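Local coordinates for protein toxin Tse2 (Pseudomonas aeruginosa, PDB 5AKO) that acts as a toxin delivered by the H1 type VI secretion system into the cytoplasm of recipient cells, where it is likely an NAD-dependent cytotoxin, at residues 30-35 / 115-120; 44-49 / 63-68; 101-106 / 141-146; 120-125 / 166-171; 126-131 / 159-164. All coordinates share one frame; numbering follows the deposited sequence.

Contact 1. Residues 30-35 / 115-120; sequences SLTLYR and DFVIPD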
# COMPACT_ATOMS: atom_id res chain seq x y z
N SER C 30 -20.55 5.49 -24.71
CA SER C 30 -21.76 4.70 -24.78
C SER C 30 -22.64 5.02 -23.61
O SER C 30 -23.68 4.43 -23.43
CB SER C 30 -21.42 3.19 -24.79
OG SER C 30 -20.67 2.83 -23.65
N LEU C 31 -22.24 6.01 -22.85
CA LEU C 31 -22.81 6.28 -21.56
C LEU C 31 -22.56 7.74 -21.27
O LEU C 31 -21.53 8.27 -21.69
CB LEU C 31 -22.03 5.49 -20.54
CG LEU C 31 -22.81 4.94 -19.37
CD1 LEU C 31 -23.39 3.59 -19.74
CD2 LEU C 31 -21.86 4.83 -18.20
N THR C 32 -23.46 8.37 -20.53
CA THR C 32 -23.24 9.72 -20.05
C THR C 32 -22.32 9.71 -18.83
O THR C 32 -22.57 8.99 -17.88
CB THR C 32 -24.57 10.44 -19.72
OG1 THR C 32 -25.33 10.52 -20.92
CG2 THR C 32 -24.35 11.92 -19.25
N LEU C 33 -21.27 10.52 -18.90
CA LEU C 33 -20.23 10.66 -17.88
C LEU C 33 -20.15 12.13 -17.40
O LEU C 33 -20.40 13.05 -18.17
CB LEU C 33 -18.86 10.21 -18.45
CG LEU C 33 -18.84 8.74 -18.95
CD1 LEU C 33 -17.65 8.39 -19.84
CD2 LEU C 33 -18.87 7.79 -17.79
N TYR C 34 -19.78 12.31 -16.15
CA TYR C 34 -19.83 13.58 -15.48
C TYR C 34 -18.47 13.87 -14.84
O TYR C 34 -17.94 13.03 -14.12
CB TYR C 34 -20.89 13.56 -14.36
CG TYR C 34 -22.27 13.29 -14.83
CD1 TYR C 34 -22.73 11.96 -15.02
CD2 TYR C 34 -23.16 14.34 -15.11
CE1 TYR C 34 -24.02 11.70 -15.45
CE2 TYR C 34 -24.47 14.09 -15.54
CZ TYR C 34 -24.89 12.76 -15.70
OH TYR C 34 -26.17 12.49 -16.12
N ARG C 35 -17.97 15.08 -15.03
CA ARG C 35 -16.68 15.53 -14.50
C ARG C 35 -16.93 16.61 -13.48
O ARG C 35 -17.52 17.63 -13.81
CB ARG C 35 -15.88 16.10 -15.67
CG ARG C 35 -14.68 16.93 -15.31
CD ARG C 35 -13.62 16.07 -14.72
NE ARG C 35 -12.38 16.78 -14.50
CZ ARG C 35 -11.33 16.27 -13.85
NH1 ARG C 35 -11.35 15.04 -13.34
NH2 ARG C 35 -10.26 17.01 -13.67
N ASP C 115 -21.24 19.81 -12.39
CA ASP C 115 -20.71 18.75 -13.23
C ASP C 115 -20.71 19.20 -14.65
O ASP C 115 -21.74 19.68 -15.15
CB ASP C 115 -21.59 17.52 -13.08
CG ASP C 115 -21.56 16.94 -11.65
OD1 ASP C 115 -20.54 16.32 -11.25
OD2 ASP C 115 -22.59 17.07 -10.94
N PHE C 116 -19.59 19.02 -15.32
CA PHE C 116 -19.55 19.16 -16.74
C PHE C 116 -19.97 17.82 -17.30
O PHE C 116 -19.41 16.81 -16.88
CB PHE C 116 -18.15 19.51 -17.19
CG PHE C 116 -17.97 19.49 -18.67
CD1 PHE C 116 -18.38 20.55 -19.43
CD2 PHE C 116 -17.43 18.40 -19.31
CE1 PHE C 116 -18.24 20.55 -20.81
CE2 PHE C 116 -17.31 18.37 -20.69
CZ PHE C 116 -17.71 19.44 -21.44
N VAL C 117 -20.88 17.81 -18.29
CA VAL C 117 -21.54 16.59 -18.77
C VAL C 117 -20.99 16.14 -20.11
O VAL C 117 -20.89 16.94 -21.01
CB VAL C 117 -23.04 16.80 -19.03
CG1 VAL C 117 -23.66 15.49 -19.45
CG2 VAL C 117 -23.76 17.36 -17.78
N ILE C 118 -20.62 14.86 -20.22
CA ILE C 118 -20.13 14.25 -21.45
C ILE C 118 -21.20 13.24 -21.87
O ILE C 118 -21.34 12.16 -21.24
CB ILE C 118 -18.81 13.53 -21.25
CG1 ILE C 118 -17.74 14.53 -20.75
CG2 ILE C 118 -18.36 12.86 -22.54
CD1 ILE C 118 -16.36 13.90 -20.60
N PRO C 119 -22.02 13.63 -22.86
CA PRO C 119 -23.21 12.80 -23.04
C PRO C 119 -22.89 11.50 -23.73
O PRO C 119 -21.94 11.43 -24.52
CB PRO C 119 -24.11 13.67 -23.92
CG PRO C 119 -23.74 15.06 -23.47
CD PRO C 119 -22.24 14.99 -23.35
N ASP C 120 -23.67 10.46 -23.44
CA ASP C 120 -23.62 9.27 -24.29
C ASP C 120 -23.54 9.75 -25.73
O ASP C 120 -24.23 10.70 -26.09
CB ASP C 120 -24.89 8.44 -24.12
CG ASP C 120 -26.13 9.21 -24.49
OD1 ASP C 120 -26.41 10.21 -23.81
OD2 ASP C 120 -26.81 8.86 -25.48
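Ile-118 N donates to Leu-33 O at 2.7 Å, and Leu-33 N returns a bond to Ile-118 O at 2.9 Å. This is one hydrogen-bonded pair of an antiparallel two-stranded sheet, strand 33-37 against strand 114-118. Arg-35 and Phe-116 form another. Tyr-34 and Val-117 make the non-hydrogen-bonded pair between them. Their side chains lie alongside each other, with Tyr-34 CE2 4.0 Å from Val-117 CG2. Asp-115 CB reaches the edge of the same tyrosine ring. On the other face, Leu-33 and Ile-118 touch through their CB atoms, while the Phe-116 ring leads off to Val-165 and Ala-168 of helix 154-176. The Arg-35 guanidinium also leaves the pair and bonds Leu-65 O and Ser-101 O. At the loop end, Thr-32 OG1 lies beside its own backbone N (chi1 -61°). It accepts an almost straight bond from Asp-120 N, 3.0 Å long and 174° at the hydrogen. The methyls Thr-32 CG2 and Val-117 CG1 meet at 3.6 Å.

Contact 2. Residues 44-49 / 63-68; sequences GDVGRY and APLLHP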
# COMPACT_ATOMS: atom_id res chain seq x y z
N GLY C 44 -10.14 31.92 -14.36
CA GLY C 44 -11.24 32.43 -15.21
C GLY C 44 -12.54 31.77 -14.77
O GLY C 44 -12.51 30.83 -13.98
N ASP C 45 -13.68 32.24 -15.27
CA ASP C 45 -14.97 31.67 -14.86
C ASP C 45 -15.41 30.50 -15.76
O ASP C 45 -15.51 30.66 -16.98
CB ASP C 45 -16.08 32.73 -14.85
CG ASP C 45 -17.50 32.13 -14.91
OD1 ASP C 45 -17.98 31.76 -16.02
OD2 ASP C 45 -18.16 32.03 -13.84
N VAL C 46 -15.73 29.37 -15.14
CA VAL C 46 -16.12 28.15 -15.85
C VAL C 46 -17.61 27.79 -15.68
O VAL C 46 -18.08 26.78 -16.22
CB VAL C 46 -15.24 26.95 -15.41
CG1 VAL C 46 -13.80 27.21 -15.80
CG2 VAL C 46 -15.35 26.70 -13.91
N GLY C 47 -18.35 28.63 -14.96
CA GLY C 47 -19.80 28.48 -14.84
C GLY C 47 -20.46 28.33 -16.19
O GLY C 47 -21.50 27.68 -16.31
N ARG C 48 -19.87 28.97 -17.21
CA ARG C 48 -20.37 28.93 -18.61
C ARG C 48 -20.47 27.50 -19.11
O ARG C 48 -21.38 27.16 -19.86
CB ARG C 48 -19.46 29.76 -19.54
N TYR C 49 -19.57 26.65 -18.62
CA TYR C 49 -19.52 25.25 -19.06
C TYR C 49 -20.52 24.29 -18.44
O TYR C 49 -20.70 23.17 -18.96
CB TYR C 49 -18.12 24.73 -18.85
CG TYR C 49 -17.12 25.39 -19.73
CD1 TYR C 49 -16.94 24.95 -21.03
CD2 TYR C 49 -16.37 26.45 -19.29
CE1 TYR C 49 -16.01 25.53 -21.87
CE2 TYR C 49 -15.44 27.06 -20.12
CZ TYR C 49 -15.27 26.57 -21.40
OH TYR C 49 -14.37 27.13 -22.25
N ALA C 63 -11.60 26.11 -21.51
CA ALA C 63 -11.12 25.80 -20.17
C ALA C 63 -10.72 24.32 -20.08
O ALA C 63 -11.34 23.48 -20.75
CB ALA C 63 -12.19 26.12 -19.16
N PRO C 64 -9.67 24.01 -19.32
CA PRO C 64 -9.02 22.70 -19.30
C PRO C 64 -9.75 21.72 -18.39
O PRO C 64 -9.17 21.18 -17.47
CB PRO C 64 -7.61 23.02 -18.80
CG PRO C 64 -7.80 24.21 -17.94
CD PRO C 64 -8.84 25.02 -18.64
N LEU C 65 -11.03 21.49 -18.69
CA LEU C 65 -11.94 20.84 -17.73
C LEU C 65 -11.65 19.36 -17.51
O LEU C 65 -11.95 18.81 -16.47
CB LEU C 65 -13.39 21.03 -18.20
CG LEU C 65 -13.96 22.47 -18.10
CD1 LEU C 65 -15.41 22.47 -18.54
CD2 LEU C 65 -13.89 23.02 -16.69
N LEU C 66 -11.13 18.72 -18.53
CA LEU C 66 -10.79 17.33 -18.49
C LEU C 66 -9.27 17.12 -18.46
O LEU C 66 -8.79 16.06 -18.83
CB LEU C 66 -11.36 16.65 -19.74
CG LEU C 66 -12.85 16.75 -19.99
CD1 LEU C 66 -13.24 16.14 -21.32
CD2 LEU C 66 -13.66 16.10 -18.92
N HIS C 67 -8.53 18.14 -18.05
CA HIS C 67 -7.10 17.99 -17.84
C HIS C 67 -6.89 17.34 -16.50
O HIS C 67 -7.51 17.75 -15.52
CB HIS C 67 -6.38 19.36 -17.83
CG HIS C 67 -6.21 19.96 -19.18
ND1 HIS C 67 -5.19 20.84 -19.47
CD2 HIS C 67 -6.95 19.86 -20.30
CE1 HIS C 67 -5.29 21.21 -20.74
NE2 HIS C 67 -6.35 20.63 -21.27
N PRO C 68 -6.03 16.35 -16.44
CA PRO C 68 -5.67 15.79 -15.15
C PRO C 68 -4.56 16.60 -14.53
O PRO C 68 -3.79 17.21 -15.28
CB PRO C 68 -5.08 14.44 -15.53
CG PRO C 68 -4.48 14.65 -16.88
CD PRO C 68 -5.41 15.59 -17.55
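Ala-63 N donates to the phenolic oxygen of Tyr-49, with N to OH 3.0 Å and an angle of 168° at the hydrogen. The same alanine brings its methyl close to the ring, Ala-63 CB to Tyr-49 CE2 3.5 Å. The root of the tyrosine is packed as closely. Leu-65 CD1 lies 3.5 Å from Tyr-49 CB and crosses the side chain at a slant. Pro-64 is the centre of an inverse gamma turn, so its two neighbours, Ala-63 and Leu-65, both meet Tyr-49. Val-46 is looser. Its CG1 comes within 3.9 Å of Ala-63 CB and 4.3 Å of Leu-65 CD2. Gly-44 and Asp-45, just before it, are exposed and poorly ordered. Both segments belong to the long connection between strands 33-37 and 100-103, and Leu-65 also packs on Phe-116. The contact is thus largely apolar. Its one hydrogen bond gives the hydroxyl of the buried Tyr-49 a backbone donor and fixes where the ring ends.

Contact 3. Residues 101-106 / 141-146; sequences SVFDRA and ATHYTI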
# COMPACT_ATOMS: atom_id res chain seq x y z
N SER C 101 -10.46 11.61 -14.12
CA SER C 101 -11.59 10.93 -13.47
C SER C 101 -12.92 11.50 -13.87
O SER C 101 -13.14 12.70 -13.75
CB SER C 101 -11.48 11.04 -11.97
OG SER C 101 -10.42 10.23 -11.46
N VAL C 102 -13.82 10.61 -14.32
CA VAL C 102 -15.22 10.95 -14.45
C VAL C 102 -16.09 9.82 -13.90
O VAL C 102 -15.58 8.72 -13.68
CB VAL C 102 -15.59 11.25 -15.89
CG1 VAL C 102 -14.91 12.50 -16.36
CG2 VAL C 102 -15.27 10.07 -16.79
N PHE C 103 -17.38 10.08 -13.69
CA PHE C 103 -18.28 9.08 -13.12
C PHE C 103 -19.54 9.01 -13.98
O PHE C 103 -19.78 9.87 -14.82
CB PHE C 103 -18.68 9.49 -11.73
CG PHE C 103 -17.56 9.50 -10.77
CD1 PHE C 103 -17.15 8.33 -10.16
CD2 PHE C 103 -16.87 10.66 -10.52
CE1 PHE C 103 -16.10 8.31 -9.27
CE2 PHE C 103 -15.84 10.67 -9.61
CZ PHE C 103 -15.46 9.48 -8.99
N ASP C 104 -20.38 8.02 -13.68
CA ASP C 104 -21.60 7.76 -14.45
C ASP C 104 -22.86 8.33 -13.78
O ASP C 104 -23.98 7.98 -14.15
CB ASP C 104 -21.75 6.24 -14.72
CG ASP C 104 -22.03 5.42 -13.45
OD1 ASP C 104 -21.75 5.90 -12.30
OD2 ASP C 104 -22.52 4.28 -13.60
N ARG C 105 -22.69 9.16 -12.77
CA ARG C 105 -23.82 9.97 -12.31
C ARG C 105 -23.29 11.29 -11.80
O ARG C 105 -22.08 11.45 -11.64
CB ARG C 105 -24.64 9.24 -11.24
CG ARG C 105 -23.98 9.18 -9.89
CD ARG C 105 -24.85 8.46 -8.85
NE ARG C 105 -24.09 8.34 -7.60
CZ ARG C 105 -23.94 9.32 -6.69
NH1 ARG C 105 -24.49 10.52 -6.88
NH2 ARG C 105 -23.24 9.08 -5.58
N ALA C 106 -24.22 12.22 -11.53
CA ALA C 106 -23.89 13.58 -11.10
C ALA C 106 -23.77 13.72 -9.60
O ALA C 106 -24.40 13.00 -8.84
CB ALA C 106 -24.97 14.54 -11.59
N ALA C 141 -21.05 4.85 -7.39
CA ALA C 141 -20.95 5.28 -8.76
C ALA C 141 -19.81 4.56 -9.37
O ALA C 141 -18.89 4.14 -8.68
CB ALA C 141 -20.71 6.79 -8.85
N THR C 142 -19.86 4.40 -10.66
CA THR C 142 -18.80 3.67 -11.34
C THR C 142 -17.81 4.68 -11.85
O THR C 142 -18.20 5.65 -12.50
CB THR C 142 -19.33 2.84 -12.54
OG1 THR C 142 -20.12 1.76 -12.03
CG2 THR C 142 -18.16 2.25 -13.32
N HIS C 143 -16.54 4.42 -11.60
CA HIS C 143 -15.48 5.36 -12.02
C HIS C 143 -14.96 5.03 -13.42
O HIS C 143 -14.87 3.84 -13.79
CB HIS C 143 -14.32 5.24 -11.05
CG HIS C 143 -13.22 6.20 -11.33
ND1 HIS C 143 -12.24 5.97 -12.27
CD2 HIS C 143 -12.94 7.40 -10.79
CE1 HIS C 143 -11.39 6.98 -12.27
NE2 HIS C 143 -11.80 7.87 -11.39
N TYR C 144 -14.58 6.06 -14.18
CA TYR C 144 -14.02 5.90 -15.50
C TYR C 144 -12.80 6.80 -15.66
O TYR C 144 -12.71 7.84 -14.98
CB TYR C 144 -15.04 6.27 -16.56
CG TYR C 144 -16.22 5.31 -16.78
CD1 TYR C 144 -17.28 5.29 -15.92
CD2 TYR C 144 -16.26 4.48 -17.87
CE1 TYR C 144 -18.36 4.44 -16.13
CE2 TYR C 144 -17.31 3.64 -18.11
CZ TYR C 144 -18.36 3.60 -17.21
OH TYR C 144 -19.44 2.76 -17.40
N THR C 145 -11.87 6.44 -16.57
CA THR C 145 -10.65 7.20 -16.75
C THR C 145 -10.42 7.49 -18.21
O THR C 145 -10.41 6.60 -19.03
CB THR C 145 -9.43 6.45 -16.18
OG1 THR C 145 -9.68 6.14 -14.82
CG2 THR C 145 -8.14 7.32 -16.26
N ILE C 146 -10.32 8.77 -18.52
CA ILE C 146 -9.96 9.21 -19.85
C ILE C 146 -8.43 9.22 -19.87
O ILE C 146 -7.82 9.86 -19.03
CB ILE C 146 -10.40 10.64 -20.10
CG1 ILE C 146 -11.91 10.81 -19.86
CG2 ILE C 146 -10.05 11.02 -21.52
CD1 ILE C 146 -12.42 12.24 -19.83
O HOH W 1 -22.65 2.41 -11.99
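Ser-101 OG and His-143 NE2 are hydrogen-bonded at 2.7 Å across two antiparallel strands, 100-103 and 141-148, at one side of a four-stranded sheet. Either atom could be the donor. OG approaches the imidazole at its edge, in the ring plane. The other ring nitrogen, His-143 ND1, bonds Asp-133 OD2, so both nitrogens are satisfied. The same Asp-133 OD2 is also hydrogen-bonded to Thr-145 OG1. The imidazole turns an edge to the face of Phe-103 in an offset edge-to-face pair, with centroids 5.2 Å apart and planes at 85°. Ser-101, Phe-103 and His-143 also pack against apolar groups of another protein chain. In the backbone, Val-102 and Tyr-144 exchange both bonds of a hydrogen-bonded pair: Val-102 N to Tyr-144 O is 3.1 Å, and Tyr-144 N to Val-102 O is 2.9 Å. On their side of the sheet, Val-102 CG2 rests against Tyr-144 CB.

Past the strand end, Asp-104 uses its side chain to bond strand 141-148. Its carboxylate sits between its own N and carbonyl carbon (chi1 68°), which brings OD1 within 2.9 Å of Thr-142 N. The amide comes from above the carboxylate plane, 49° out of it. Asp-104 N gives only a weak bond to Thr-142 O. The second carboxylate oxygen, Asp-104 OD2, accepts from a water that also bonds Thr-142 OG1.

Contact 4. Residues 120-125 / 166-171; sequences DGTDIP and RNAIRR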
# COMPACT_ATOMS: atom_id res chain seq x y z
N ASP C 120 -23.67 10.46 -23.44
CA ASP C 120 -23.62 9.27 -24.29
C ASP C 120 -23.54 9.75 -25.73
O ASP C 120 -24.23 10.70 -26.09
CB ASP C 120 -24.89 8.44 -24.12
CG ASP C 120 -26.13 9.21 -24.49
OD1 ASP C 120 -26.41 10.21 -23.81
OD2 ASP C 120 -26.81 8.86 -25.48
N GLY C 121 -22.71 9.12 -26.54
CA GLY C 121 -22.62 9.46 -27.97
C GLY C 121 -21.56 10.51 -28.34
O GLY C 121 -21.39 10.83 -29.51
N THR C 122 -20.84 11.04 -27.35
CA THR C 122 -19.80 12.01 -27.63
C THR C 122 -18.62 11.36 -28.33
O THR C 122 -18.23 10.23 -28.00
CB THR C 122 -19.29 12.61 -26.33
OG1 THR C 122 -20.39 13.20 -25.65
CG2 THR C 122 -18.21 13.66 -26.63
N ASP C 123 -18.08 12.04 -29.32
CA ASP C 123 -16.90 11.56 -30.06
C ASP C 123 -15.65 11.64 -29.21
O ASP C 123 -15.35 12.68 -28.64
CB ASP C 123 -16.72 12.35 -31.36
CG ASP C 123 -17.82 12.00 -32.44
OD1 ASP C 123 -18.67 11.09 -32.21
OD2 ASP C 123 -17.86 12.62 -33.51
N ILE C 124 -14.94 10.52 -29.12
CA ILE C 124 -13.71 10.45 -28.43
C ILE C 124 -12.51 10.80 -29.34
O ILE C 124 -12.23 10.12 -30.35
CB ILE C 124 -13.49 9.04 -27.88
CG1 ILE C 124 -14.63 8.64 -26.93
CG2 ILE C 124 -12.15 8.97 -27.15
CD1 ILE C 124 -14.68 7.16 -26.56
N PRO C 125 -11.73 11.83 -28.96
CA PRO C 125 -10.61 12.15 -29.83
C PRO C 125 -9.75 10.93 -30.16
O PRO C 125 -9.57 10.05 -29.29
CB PRO C 125 -9.84 13.18 -29.03
CG PRO C 125 -10.90 13.87 -28.23
CD PRO C 125 -11.81 12.76 -27.82
N ARG C 166 -14.87 20.08 -26.43
CA ARG C 166 -15.61 20.67 -27.54
C ARG C 166 -16.58 19.65 -28.13
O ARG C 166 -17.70 20.01 -28.44
CB ARG C 166 -14.65 21.12 -28.65
CG ARG C 166 -13.69 22.24 -28.28
CD ARG C 166 -12.87 22.59 -29.52
NE ARG C 166 -11.69 23.37 -29.21
CZ ARG C 166 -11.62 24.70 -29.20
NH1 ARG C 166 -12.68 25.46 -29.45
NH2 ARG C 166 -10.48 25.31 -28.89
N ASN C 167 -16.15 18.40 -28.27
CA ASN C 167 -17.04 17.34 -28.79
C ASN C 167 -18.24 17.18 -27.89
O ASN C 167 -19.38 16.95 -28.37
CB ASN C 167 -16.32 16.00 -28.93
CG ASN C 167 -15.21 16.03 -29.95
OD1 ASN C 167 -14.99 17.03 -30.63
ND2 ASN C 167 -14.45 14.94 -30.03
N ALA C 168 -17.99 17.32 -26.59
CA ALA C 168 -19.06 17.09 -25.60
C ALA C 168 -20.13 18.16 -25.67
O ALA C 168 -21.31 17.89 -25.52
CB ALA C 168 -18.47 17.01 -24.20
N ILE C 169 -19.69 19.39 -25.89
CA ILE C 169 -20.59 20.53 -26.06
C ILE C 169 -21.44 20.42 -27.36
O ILE C 169 -22.66 20.42 -27.31
CB ILE C 169 -19.78 21.83 -26.03
CG1 ILE C 169 -19.13 21.98 -24.65
CG2 ILE C 169 -20.67 23.03 -26.34
CD1 ILE C 169 -17.99 22.99 -24.60
N ARG C 170 -20.78 20.23 -28.50
CA ARG C 170 -21.50 19.85 -29.74
C ARG C 170 -22.55 18.77 -29.48
O ARG C 170 -23.72 18.93 -29.82
CB ARG C 170 -20.54 19.35 -30.83
CG ARG C 170 -19.74 20.46 -31.48
CD ARG C 170 -18.55 19.95 -32.28
NE ARG C 170 -17.57 21.04 -32.45
CZ ARG C 170 -16.24 20.92 -32.32
NH1 ARG C 170 -15.68 19.75 -31.99
NH2 ARG C 170 -15.48 21.98 -32.50
N ARG C 171 -22.14 17.69 -28.83
CA ARG C 171 -23.04 16.57 -28.56
C ARG C 171 -24.16 16.93 -27.60
O ARG C 171 -25.25 16.38 -27.72
CB ARG C 171 -22.25 15.39 -28.02
CG ARG C 171 -23.07 14.19 -27.67
CD ARG C 171 -23.59 13.46 -28.88
NE ARG C 171 -24.57 12.53 -28.39
CZ ARG C 171 -25.68 12.16 -29.04
NH1 ARG C 171 -25.94 12.56 -30.30
NH2 ARG C 171 -26.53 11.37 -28.42
O HOH W 2 -19.52 14.59 -29.98
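Arg-171 leaves the helix with CG opposite its backbone N (chi1 178°) and bends at the next bond (chi2 73°), and this lays its chain along residues 120-122. The guanidinium ends at the backbone carbonyl of Asp-120. Arg-171 NE bonds Asp-120 O at 3.0 Å, in the carbonyl plane and on a lone pair. A weak second bond comes to that oxygen from Arg-171 NH2. The Asp-120 carboxylate stands nearly perpendicular to the guanidinium, and its salt bridge to Arg-171 is long, 3.9 Å from OD2 to NH2. Its other oxygen, OD1, pairs with Lys-175. On the way, Arg-171 CD passes 3.5 Å from Gly-121 O. The glycine has no side chain to obstruct the arginine here.

One turn earlier, Asn-167 CG lies beside its backbone N, and the amide points its ND2 at Asp-123 O. Asn-167 ND2 reaches Asp-123 O at 2.8 Å. The oxygen lies in the amide plane, but the donor stands above the carbonyl plane, 53° out of it. A water links Asp-123 N to Asn-167 O. Between the two polar sites, Thr-122 CG2 sits against the helix, 3.7 Å from Ala-168 N, while its OG1 bonds Pro-119 O. The loop joining strands 114-118 and 128-136 is therefore held on helix 154-176 chiefly by side-chain donors reaching backbone carbonyls, with charge attraction probably adding to this at Asp-120.

Contact 5. Residues 126-131 / 159-164; sequences PDLKVK and GQLDNF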
# COMPACT_ATOMS: atom_id res chain seq x y z
N PRO C 126 -9.23 10.88 -31.39
CA PRO C 126 -8.62 9.69 -31.95
C PRO C 126 -7.55 8.99 -31.11
O PRO C 126 -7.46 7.76 -31.15
CB PRO C 126 -7.99 10.18 -33.29
CG PRO C 126 -8.01 11.68 -33.22
CD PRO C 126 -9.23 11.99 -32.37
N ASP C 127 -6.74 9.74 -30.39
CA ASP C 127 -5.68 9.08 -29.60
C ASP C 127 -5.96 8.95 -28.09
O ASP C 127 -5.05 8.68 -27.31
CB ASP C 127 -4.35 9.81 -29.83
CG ASP C 127 -3.81 9.62 -31.23
OD1 ASP C 127 -3.76 8.43 -31.67
OD2 ASP C 127 -3.43 10.63 -31.86
N LEU C 128 -7.22 9.08 -27.70
CA LEU C 128 -7.62 8.92 -26.32
C LEU C 128 -8.53 7.75 -26.22
O LEU C 128 -9.04 7.26 -27.24
CB LEU C 128 -8.38 10.14 -25.84
CG LEU C 128 -7.62 11.46 -25.74
CD1 LEU C 128 -8.52 12.51 -25.11
CD2 LEU C 128 -6.35 11.32 -24.91
N LYS C 129 -8.69 7.24 -25.01
CA LYS C 129 -9.69 6.22 -24.75
C LYS C 129 -10.20 6.41 -23.35
O LYS C 129 -9.58 7.12 -22.56
CB LYS C 129 -9.13 4.83 -24.97
CG LYS C 129 -8.02 4.42 -24.02
CD LYS C 129 -7.27 3.19 -24.52
CE LYS C 129 -6.30 2.66 -23.48
NZ LYS C 129 -5.62 1.44 -23.96
N VAL C 130 -11.34 5.78 -23.07
CA VAL C 130 -12.05 5.92 -21.82
C VAL C 130 -12.21 4.55 -21.27
O VAL C 130 -12.85 3.72 -21.88
CB VAL C 130 -13.44 6.53 -22.07
CG1 VAL C 130 -14.21 6.68 -20.77
CG2 VAL C 130 -13.28 7.86 -22.77
N LYS C 131 -11.63 4.32 -20.10
CA LYS C 131 -11.58 3.03 -19.45
C LYS C 131 -12.59 2.94 -18.34
O LYS C 131 -12.64 3.81 -17.48
CB LYS C 131 -10.19 2.84 -18.84
CG LYS C 131 -10.04 1.60 -17.96
CD LYS C 131 -8.62 1.50 -17.43
CE LYS C 131 -8.37 0.25 -16.61
NZ LYS C 131 -8.76 -0.96 -17.37
N GLY C 159 -4.09 18.77 -25.77
CA GLY C 159 -4.80 19.17 -27.00
C GLY C 159 -6.02 18.30 -27.22
O GLY C 159 -7.13 18.80 -27.53
N GLN C 160 -5.84 16.99 -27.04
CA GLN C 160 -6.93 16.07 -27.29
C GLN C 160 -8.00 16.26 -26.25
O GLN C 160 -9.19 16.17 -26.56
CB GLN C 160 -6.43 14.66 -27.33
CG GLN C 160 -5.36 14.42 -28.39
CD GLN C 160 -5.95 13.95 -29.66
OE1 GLN C 160 -6.22 12.74 -29.84
NE2 GLN C 160 -6.24 14.90 -30.54
N LEU C 161 -7.61 16.55 -25.02
CA LEU C 161 -8.61 16.72 -23.97
C LEU C 161 -9.45 18.00 -24.22
O LEU C 161 -10.68 18.00 -24.00
CB LEU C 161 -7.93 16.73 -22.59
CG LEU C 161 -7.31 15.38 -22.22
CD1 LEU C 161 -6.30 15.57 -21.09
CD2 LEU C 161 -8.38 14.38 -21.82
N ASP C 162 -8.82 19.06 -24.74
CA ASP C 162 -9.58 20.22 -25.22
C ASP C 162 -10.61 19.87 -26.33
O ASP C 162 -11.78 20.24 -26.24
CB ASP C 162 -8.60 21.34 -25.62
CG ASP C 162 -7.90 21.96 -24.38
OD1 ASP C 162 -8.46 21.87 -23.25
OD2 ASP C 162 -6.78 22.50 -24.53
N ASN C 163 -10.19 19.12 -27.34
CA ASN C 163 -11.14 18.65 -28.32
C ASN C 163 -12.23 17.78 -27.75
O ASN C 163 -13.33 17.79 -28.26
CB ASN C 163 -10.45 17.91 -29.46
CG ASN C 163 -9.61 18.83 -30.31
OD1 ASN C 163 -9.73 20.05 -30.24
ND2 ASN C 163 -8.73 18.26 -31.09
N PHE C 164 -11.93 17.03 -26.69
CA PHE C 164 -12.94 16.22 -26.05
C PHE C 164 -14.01 17.10 -25.40
O PHE C 164 -15.20 16.77 -25.42
CB PHE C 164 -12.31 15.30 -25.00
CG PHE C 164 -13.13 14.04 -24.69
CD1 PHE C 164 -14.38 13.84 -25.20
CD2 PHE C 164 -12.59 13.05 -23.93
CE1 PHE C 164 -15.08 12.70 -24.91
CE2 PHE C 164 -13.28 11.88 -23.68
CZ PHE C 164 -14.55 11.72 -24.15
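Leu-128 and Gln-160 run alongside each other with their side chains in opposite senses, and Leu-128 CD1 lies 3.7 Å from Gln-160 CB. The glutamine runs on toward the start of the strand. Its chain bends at chi2 (-93°), and this sets OE1 before the backbone of Asp-127. Asp-127 N donates to Gln-160 OE1 at 3.1 Å, meeting the amide oxygen head-on with a C=O...N angle of 177°. Pro-126 CG lies 4.0 Å from the same Gln-160 OE1. Leu-161 stands across Leu-128, and their methyls Leu-161 CD2 and Leu-128 CD1 lie 3.8 Å apart. Farther along, Phe-164 turns its ring edge to Val-130, with Phe-164 CE2 4.1 Å from Val-130 CG2. Leu-128 CD1 meets the same ring at a slant, 4.3 Å from Phe-164 CD2. Ile-146 of the adjoining strand packs on both Leu-161 and Phe-164. The strand and helix segments make an angle of 68° and their axes stay 10.3 Å apart, the spacing of an alpha helix packed by its apolar side on a face of a beta sheet.

Contacts 4 and 5 use the same helix, 154-176, about 10 Å apart between centres. Contact 5 sets its apolar side on the sheet, while contact 4 binds a more exposed loop through polar groups. Contacts 1 and 3 are partly buried strand pairings that join through a backbone bond: Tyr-34 N lies 2.8 Å from Phe-103 O, a probable hydrogen bond. Contact 1 shares Asp-120 with contact 4, leading from strand to loop. Contact 2 is a buried loop-to-loop contact, nested in the chain loop that contact 1 closes. Leu-33 of contact 1 touches Val-130 of contact 5, and Leu-66 of the 63-68 segment touches Phe-164, so strands, loop and helix meet in one apolar interior.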